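Local coordinates for protein VAL-1 (Chlorella virus, PDB 3GNE) that cleaves alginate by beta-elimination as a polysaccharide lyase of family 14, consistent with a viral role in degrading the polysaccharides of its algal host, at residues 37-42 with 232-237; 66-71 with 210-215; 76-81 with 165-170. All blocks are in the same frame, centred on the assembly; numbering follows the deposited sequence.

Contact 1 of 3, residues 37-42 with 232-237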
# COMPACT_ATOMS: atom_id res chain seq x y z
N LYS A 37 -19.98 9.63 -4.17
CA LYS A 37 -18.65 9.48 -4.74
C LYS A 37 -18.55 8.23 -5.60
O LYS A 37 -19.30 7.24 -5.37
CB LYS A 37 -17.60 9.35 -3.64
CG LYS A 37 -17.57 10.52 -2.65
CD LYS A 37 -16.61 10.19 -1.50
CE LYS A 37 -16.68 11.25 -0.40
NZ LYS A 37 -16.08 12.53 -0.90
N ARG A 38 -17.61 8.29 -6.57
CA ARG A 38 -17.35 7.09 -7.37
C ARG A 38 -16.33 6.28 -6.58
O ARG A 38 -15.29 6.88 -6.27
CB ARG A 38 -16.85 7.47 -8.77
CG ARG A 38 -17.02 6.31 -9.75
CD ARG A 38 -18.49 6.12 -10.10
NE ARG A 38 -18.70 5.11 -11.11
CZ ARG A 38 -19.70 4.26 -11.28
NH1 ARG A 38 -20.73 4.22 -10.46
NH2 ARG A 38 -19.74 3.39 -12.28
N VAL A 39 -16.65 5.05 -6.22
CA VAL A 39 -15.83 4.27 -5.32
C VAL A 39 -15.64 2.87 -5.86
O VAL A 39 -16.31 2.43 -6.78
CB VAL A 39 -16.53 4.16 -3.93
CG1 VAL A 39 -16.93 5.54 -3.42
CG2 VAL A 39 -17.72 3.22 -4.00
N VAL A 40 -14.70 2.14 -5.21
CA VAL A 40 -14.73 0.68 -5.33
C VAL A 40 -15.29 0.16 -4.00
O VAL A 40 -14.79 0.48 -2.92
CB VAL A 40 -13.35 0.06 -5.60
CG1 VAL A 40 -13.52 -1.45 -5.80
CG2 VAL A 40 -12.71 0.68 -6.84
N LYS A 41 -16.38 -0.62 -4.13
CA LYS A 41 -16.93 -1.36 -3.00
C LYS A 41 -16.08 -2.64 -2.90
O LYS A 41 -16.22 -3.51 -3.76
CB LYS A 41 -18.39 -1.67 -3.23
CG LYS A 41 -19.08 -2.46 -2.11
CD LYS A 41 -20.49 -2.90 -2.59
CE LYS A 41 -21.37 -3.39 -1.48
NZ LYS A 41 -22.82 -3.39 -1.82
N ALA A 42 -15.23 -2.68 -1.91
CA ALA A 42 -14.37 -3.86 -1.66
C ALA A 42 -15.14 -4.88 -0.84
O ALA A 42 -15.56 -4.57 0.32
CB ALA A 42 -13.14 -3.43 -0.88
N VAL A 232 -17.94 -5.22 3.84
CA VAL A 232 -17.45 -4.36 2.78
C VAL A 232 -16.83 -3.09 3.31
O VAL A 232 -17.15 -2.63 4.41
CB VAL A 232 -18.55 -3.97 1.78
CG1 VAL A 232 -19.33 -5.20 1.30
CG2 VAL A 232 -19.52 -2.98 2.39
N ALA A 233 -15.94 -2.52 2.53
CA ALA A 233 -15.40 -1.20 2.74
C ALA A 233 -15.41 -0.49 1.40
O ALA A 233 -15.46 -1.14 0.35
CB ALA A 233 -14.00 -1.25 3.33
N TYR A 234 -15.31 0.84 1.42
CA TYR A 234 -15.31 1.57 0.16
C TYR A 234 -14.03 2.38 0.01
O TYR A 234 -13.62 3.07 0.95
CB TYR A 234 -16.51 2.52 0.08
CG TYR A 234 -17.84 1.84 0.30
CD1 TYR A 234 -18.56 1.31 -0.77
CD2 TYR A 234 -18.36 1.74 1.60
CE1 TYR A 234 -19.78 0.67 -0.55
CE2 TYR A 234 -19.58 1.13 1.80
CZ TYR A 234 -20.28 0.60 0.73
OH TYR A 234 -21.51 -0.01 1.00
N PHE A 235 -13.42 2.32 -1.16
CA PHE A 235 -12.21 3.07 -1.44
C PHE A 235 -12.47 4.08 -2.55
O PHE A 235 -13.19 3.81 -3.50
CB PHE A 235 -11.09 2.08 -1.92
CG PHE A 235 -10.58 1.21 -0.77
CD1 PHE A 235 -9.54 1.61 0.04
CD2 PHE A 235 -11.19 -0.03 -0.54
CE1 PHE A 235 -9.06 0.79 1.08
CE2 PHE A 235 -10.73 -0.86 0.49
CZ PHE A 235 -9.67 -0.45 1.31
N THR A 236 -11.86 5.24 -2.43
CA THR A 236 -12.11 6.28 -3.45
C THR A 236 -10.94 7.22 -3.52
O THR A 236 -10.08 7.23 -2.66
CB THR A 236 -13.42 7.04 -3.11
OG1 THR A 236 -13.83 7.82 -4.24
CG2 THR A 236 -13.24 7.93 -1.86
N ASN A 237 -10.94 8.06 -4.57
CA ASN A 237 -10.03 9.18 -4.67
C ASN A 237 -8.57 8.72 -4.62
O ASN A 237 -7.77 9.24 -3.83
CB ASN A 237 -10.30 10.24 -3.58
CG ASN A 237 -9.76 11.58 -4.02
OD1 ASN A 237 -9.54 11.85 -5.20
ND2 ASN A 237 -9.51 12.46 -3.02
O HOH W 1 -12.72 8.19 -7.17

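Contact 2 of 3, residues 66-71 with 210-215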
# COMPACT_ATOMS: atom_id res chain seq x y z
N ASP A 66 1.56 7.82 -15.80
CA ASP A 66 2.36 8.87 -16.44
C ASP A 66 2.61 9.99 -15.43
O ASP A 66 1.66 10.50 -14.82
CB ASP A 66 1.59 9.42 -17.61
CG ASP A 66 1.21 8.36 -18.61
OD1 ASP A 66 1.85 7.28 -18.70
OD2 ASP A 66 0.29 8.60 -19.40
N GLY A 67 3.87 10.40 -15.27
CA GLY A 67 4.15 11.42 -14.24
C GLY A 67 4.80 10.80 -12.99
O GLY A 67 5.17 11.51 -12.05
N LEU A 68 4.88 9.45 -12.97
CA LEU A 68 5.55 8.82 -11.81
C LEU A 68 6.99 9.26 -11.67
O LEU A 68 7.80 9.10 -12.59
CB LEU A 68 5.47 7.28 -12.00
CG LEU A 68 6.43 6.49 -11.07
CD1 LEU A 68 6.07 6.54 -9.64
CD2 LEU A 68 6.43 5.02 -11.48
N ASN A 69 7.33 9.90 -10.57
CA ASN A 69 8.72 10.27 -10.28
C ASN A 69 9.36 9.04 -9.69
O ASN A 69 8.97 8.65 -8.58
CB ASN A 69 8.70 11.43 -9.30
CG ASN A 69 10.06 11.93 -8.96
OD1 ASN A 69 10.99 11.14 -8.92
ND2 ASN A 69 10.16 13.23 -8.71
N LYS A 70 10.30 8.43 -10.37
CA LYS A 70 10.84 7.14 -9.90
C LYS A 70 11.71 7.32 -8.68
O LYS A 70 12.03 6.32 -8.06
CB LYS A 70 11.63 6.48 -11.03
CG LYS A 70 10.68 6.16 -12.24
CD LYS A 70 11.57 5.69 -13.38
CE LYS A 70 10.76 5.03 -14.44
NZ LYS A 70 10.97 5.51 -15.80
N ASN A 71 12.11 8.56 -8.38
CA ASN A 71 12.92 8.75 -7.18
C ASN A 71 12.12 9.10 -5.94
O ASN A 71 12.63 8.92 -4.83
CB ASN A 71 13.97 9.84 -7.45
CG ASN A 71 14.99 9.25 -8.43
OD1 ASN A 71 15.15 9.63 -9.57
ND2 ASN A 71 15.67 8.20 -7.97
N LEU A 210 17.53 0.67 -10.11
CA LEU A 210 16.35 0.05 -9.46
C LEU A 210 15.64 1.12 -8.67
O LEU A 210 16.12 1.50 -7.59
CB LEU A 210 16.88 -1.05 -8.55
CG LEU A 210 17.50 -2.25 -9.29
CD1 LEU A 210 18.24 -3.16 -8.29
CD2 LEU A 210 16.49 -3.04 -10.12
N LEU A 211 14.55 1.66 -9.18
CA LEU A 211 13.90 2.82 -8.60
C LEU A 211 12.44 2.46 -8.39
O LEU A 211 12.03 1.28 -8.59
CB LEU A 211 14.06 4.02 -9.55
CG LEU A 211 15.51 4.37 -9.90
CD1 LEU A 211 15.47 5.43 -10.98
CD2 LEU A 211 16.23 4.86 -8.64
N ILE A 212 11.64 3.45 -7.99
CA ILE A 212 10.21 3.12 -7.83
C ILE A 212 9.63 2.68 -9.16
O ILE A 212 9.86 3.38 -10.17
CB ILE A 212 9.50 4.35 -7.27
CG1 ILE A 212 10.05 4.70 -5.89
CG2 ILE A 212 8.00 4.11 -7.25
CD1 ILE A 212 9.71 6.08 -5.36
N SER A 213 8.94 1.55 -9.17
CA SER A 213 8.52 0.96 -10.47
C SER A 213 7.06 0.83 -10.61
O SER A 213 6.62 0.79 -11.75
CB SER A 213 9.25 -0.37 -10.67
OG SER A 213 8.96 -1.26 -9.61
N ARG A 214 6.25 0.75 -9.54
CA ARG A 214 4.80 0.71 -9.75
C ARG A 214 4.06 1.03 -8.47
O ARG A 214 4.62 0.92 -7.37
CB ARG A 214 4.27 -0.67 -10.24
CG ARG A 214 4.32 -1.78 -9.18
CD ARG A 214 3.74 -3.06 -9.79
NE ARG A 214 3.48 -4.16 -8.85
CZ ARG A 214 4.38 -5.03 -8.41
NH1 ARG A 214 5.68 -4.89 -8.80
NH2 ARG A 214 3.99 -5.99 -7.59
N PHE A 215 2.81 1.40 -8.62
CA PHE A 215 1.82 1.33 -7.55
C PHE A 215 1.15 -0.02 -7.60
O PHE A 215 0.75 -0.48 -8.68
CB PHE A 215 0.76 2.42 -7.77
CG PHE A 215 -0.31 2.48 -6.68
CD1 PHE A 215 0.03 2.76 -5.36
CD2 PHE A 215 -1.65 2.23 -7.05
CE1 PHE A 215 -0.97 2.85 -4.37
CE2 PHE A 215 -2.62 2.36 -6.05
CZ PHE A 215 -2.30 2.67 -4.74

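Contact 3 of 3, residues 76-81 with 165-170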
# COMPACT_ATOMS: atom_id res chain seq x y z
N ALA A 76 -2.11 8.13 -2.55
CA ALA A 76 -3.10 8.47 -1.51
C ALA A 76 -4.46 7.93 -1.93
O ALA A 76 -4.72 7.73 -3.13
CB ALA A 76 -3.15 9.98 -1.35
N TRP A 77 -5.31 7.67 -0.96
CA TRP A 77 -6.66 7.17 -1.23
C TRP A 77 -7.48 7.43 0.02
O TRP A 77 -6.92 7.79 1.08
CB TRP A 77 -6.72 5.67 -1.58
CG TRP A 77 -6.01 4.82 -0.56
CD1 TRP A 77 -6.57 4.24 0.56
CD2 TRP A 77 -4.63 4.45 -0.52
NE1 TRP A 77 -5.61 3.53 1.27
CE2 TRP A 77 -4.41 3.65 0.62
CE3 TRP A 77 -3.53 4.74 -1.39
CZ2 TRP A 77 -3.16 3.12 0.96
CZ3 TRP A 77 -2.29 4.19 -1.04
CH2 TRP A 77 -2.11 3.41 0.10
N GLU A 78 -8.78 7.27 -0.11
CA GLU A 78 -9.66 7.41 1.05
C GLU A 78 -10.43 6.13 1.25
O GLU A 78 -10.78 5.45 0.27
CB GLU A 78 -10.67 8.57 0.84
CG GLU A 78 -9.83 9.88 0.66
CD GLU A 78 -10.74 11.03 0.33
OE1 GLU A 78 -11.94 10.98 0.64
OE2 GLU A 78 -10.30 12.06 -0.21
N VAL A 79 -10.71 5.77 2.51
CA VAL A 79 -11.48 4.53 2.76
C VAL A 79 -12.53 4.75 3.84
O VAL A 79 -12.32 5.42 4.83
CB VAL A 79 -10.49 3.43 3.17
CG1 VAL A 79 -9.75 3.83 4.46
CG2 VAL A 79 -11.23 2.10 3.34
N PHE A 80 -13.71 4.20 3.57
CA PHE A 80 -14.87 4.27 4.44
C PHE A 80 -15.18 2.85 4.95
O PHE A 80 -15.44 1.95 4.13
CB PHE A 80 -16.02 4.82 3.64
CG PHE A 80 -17.29 5.16 4.41
CD1 PHE A 80 -17.62 6.51 4.60
CD2 PHE A 80 -18.17 4.23 4.92
CE1 PHE A 80 -18.79 6.85 5.24
CE2 PHE A 80 -19.35 4.56 5.56
CZ PHE A 80 -19.68 5.88 5.73
N TYR A 81 -15.12 2.71 6.26
CA TYR A 81 -15.47 1.47 6.98
C TYR A 81 -16.82 1.67 7.66
O TYR A 81 -16.83 2.41 8.67
CB TYR A 81 -14.40 1.18 8.03
CG TYR A 81 -13.08 0.76 7.37
CD1 TYR A 81 -13.04 -0.54 6.81
CD2 TYR A 81 -11.95 1.56 7.34
CE1 TYR A 81 -11.83 -0.95 6.21
CE2 TYR A 81 -10.77 1.13 6.73
CZ TYR A 81 -10.74 -0.13 6.18
OH TYR A 81 -9.59 -0.60 5.56
N TRP A 165 -14.82 9.18 5.72
CA TRP A 165 -13.80 8.96 4.72
C TRP A 165 -12.44 9.18 5.33
O TRP A 165 -11.98 10.32 5.53
CB TRP A 165 -14.06 9.89 3.53
CG TRP A 165 -15.28 9.41 2.79
CD1 TRP A 165 -16.53 9.92 2.81
CD2 TRP A 165 -15.33 8.28 1.91
NE1 TRP A 165 -17.39 9.21 2.00
CE2 TRP A 165 -16.65 8.18 1.43
CE3 TRP A 165 -14.37 7.37 1.50
CZ2 TRP A 165 -17.02 7.19 0.55
CZ3 TRP A 165 -14.75 6.37 0.63
CH2 TRP A 165 -16.07 6.27 0.16
N ASN A 166 -11.75 8.11 5.65
CA ASN A 166 -10.40 8.26 6.22
C ASN A 166 -9.43 8.55 5.07
O ASN A 166 -9.52 7.84 4.05
CB ASN A 166 -9.94 6.96 6.88
CG ASN A 166 -10.81 6.62 8.10
OD1 ASN A 166 -10.60 7.20 9.17
ND2 ASN A 166 -11.70 5.65 7.97
N ARG A 167 -8.56 9.50 5.23
CA ARG A 167 -7.59 9.89 4.23
C ARG A 167 -6.24 9.26 4.54
O ARG A 167 -5.69 9.51 5.60
CB ARG A 167 -7.46 11.43 4.17
CG ARG A 167 -8.81 12.07 3.86
CD ARG A 167 -8.68 13.58 3.83
NE ARG A 167 -8.08 14.16 5.00
CZ ARG A 167 -8.38 14.34 6.27
NH1 ARG A 167 -7.51 14.95 7.06
NH2 ARG A 167 -9.55 13.89 6.76
N ILE A 168 -5.74 8.48 3.56
CA ILE A 168 -4.49 7.78 3.74
C ILE A 168 -3.47 8.24 2.70
O ILE A 168 -3.83 8.40 1.54
CB ILE A 168 -4.72 6.25 3.53
CG1 ILE A 168 -5.92 5.74 4.35
CG2 ILE A 168 -3.43 5.49 3.81
CD1 ILE A 168 -5.74 5.83 5.84
N GLU A 169 -2.19 8.38 3.07
CA GLU A 169 -1.18 8.61 2.05
C GLU A 169 0.04 7.76 2.43
O GLU A 169 0.31 7.55 3.62
CB GLU A 169 -0.72 10.10 1.98
CG GLU A 169 -1.91 11.08 1.89
CD GLU A 169 -1.41 12.47 1.48
OE1 GLU A 169 -0.32 12.61 0.88
OE2 GLU A 169 -2.18 13.40 1.71
N ILE A 170 0.79 7.38 1.41
CA ILE A 170 2.04 6.72 1.68
C ILE A 170 3.09 7.30 0.73
O ILE A 170 2.90 7.23 -0.50
CB ILE A 170 1.99 5.17 1.57
CG1 ILE A 170 3.31 4.52 1.95
CG2 ILE A 170 1.45 4.66 0.24
CD1 ILE A 170 3.21 3.05 2.33

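Contact 1 of 3, residues 37-42 with 232-237
The packed side of this antiparallel strand pair is the one on which V40, A42, A233 and F235 lie. A42 is small enough to leave room for the F235 ring, and its CB meets the rim of that ring near the ring plane, 3.8 Å from F235 CE2. The phenyl group, CG anti to its own carbonyl carbon (chi1 -72°), also has W217 and H93 edge-to-face with it and F59 and W77 beside it, so this face turns to the interior of the jelly-roll sandwich that the concanavalin-like lyases share.

On the other face V39 and T236 are buried under W165, and the contact loosens toward solvent at the end formed by K41, Y234 and V232. The K41 chain, CG anti to the backbone N, runs fully extended alongside Y234 and pointing the same way, its CG 3.6 Å from Y234 CE1. A lysine suits this partly exposed place because its methylenes run alongside the tyrosine while the ammonium can reach solvent. V39 CG2 lies 3.8 Å from Y234 CD1, and F34 stacks on the tyrosine ring.

Two hydrogen-bonded pairs, V40 with F235 and A42 with A233, hold the backbones together; A42 N to A233 O, at 2.7 Å, is almost in line with the C=O. Toward K37 a side chain joins in: T236 OG1, anti to its backbone N (chi1 -167°), donates to R38 O at 2.7 Å from above the carbonyl plane. R38 O thus receives two donors, the T236 hydroxyl and a water that links it to N237 N.

Contact 2 of 3, residues 66-71 with 210-215
One backbone hydrogen bond joins the loop 66-71 to the start of strand 212-221. I212 N donates to K70 O over 2.9 Å, in the carbonyl plane and on a lone pair, with an N-H...O angle of 153°. Within the loop a second bond shapes the chain that presents this carbonyl: N69 OD1 accepts from N71 N at 2.9 Å, closing an Asx turn, and it also takes the amide of A72. Asparagine suits the position because its short side chain, CG anti to the backbone N, curls its oxygen back over the turn.

The turn leads straight into strand 72-80 of one sheet, whereas strand 212-221 belongs to the other, so the contact ties the two layers of the beta sandwich together at their margin. Within the strand, S213 and R214 both face F97 in a classic beta bulge, and S213 OG is bonded to G99 O.

Van der Waals packing flanks the hydrogen bond. I212 is the buried residue, directed at the loop, and its branching serves two neighbours: I212 CG1 lies 3.4 Å from K70 O and CD1 reaches on to the backbone of N71, while I212 CG2 makes an apolar contact, 3.9 Å from L68 CD1, the two side chains crossing obliquely. Both side chains also touch I73.

At the surface the packing is mixed. K70 lays its CB 3.8 Å from L211 CB and its CG over I212 O, while the charged end leads away from the strand. N71 crosses L211 obliquely, its ND2 3.5 Å from L211 CD2, a polar group lying against a partly exposed leucine.

Contact 3 of 3, residues 76-81 with 165-170
Two neighbouring antiparallel strands, 72-80 and 166-173, of the sheet that also holds strand 231-241 meet here with one face turned to the interior of the sandwich and the other carrying charged and aromatic groups. W77 pairs with I168 and V79 with N166 as hydrogen-bonded pairs. The bond from I168 N to W77 O, 2.8 Å long, lies nearly along the C=O axis.

On the inner face the W77 indole lies across I168. Its CG occupies the crowded position between backbone N and carbonyl carbon (chi1 53°), which brings the ring over the neighbouring strand: I168 CB sits above the five-membered ring, 4.0 Å from its centroid, a CH-pi contact. I168 CG2 touches W77 CZ2, and I170 CG2 reaches W77 CH2. I117 of strand 112-119 covers W77, I168 and I170, and W217 meets the indole edge-to-face. Beta-branched residues serve such a strand well, giving methyls to a broad flat ring.

Across the sheet, W165 receives F80 on one face. F80 CB stands over the six-membered ring, 3.6 Å from its centroid, and the phenyl edge points at the five-membered ring with the planes at 56°, an edge-to-face pair. D35 takes the indole NE1. Nearby E78 and R167 lie alongside with their alkyl parts in contact, E78 CG to R167 CG 4.0 Å, but their charged atoms do not meet: E78 OE2 accepts instead from N237.

V79 O is gripped twice, by N166 N at 2.9 Å and by N166 ND2 at 3.2 Å, both above the carbonyl plane. The amide also binds N193 through OD1 and K161 O through ND2, so a buried polar side chain finds partners at both its ends, and those bonds fix which way its amide is turned.

Contacts 1 and 3 belong to the same antiparallel sheet, their centres about 10 Å apart, because strand 231-241 also pairs with strand 72-80: Y234 O lies 2.9 Å from F80 N. Strands 37-44, 231-241, 72-80 and 166-173 therefore lie side by side, and W165 reaches across to K37 and T236. Contact 2, with its centre about 25 Å from that of contact 1 and 21 Å from that of contact 3, lies where the loop before strand 72-80 meets strand 212-221 of the other sheet; F215 touches W77 across the sandwich. Along the chain the contacts are nested, 3 inside 2 inside 1, so sequence-distant strands close one two-layered lyase domain.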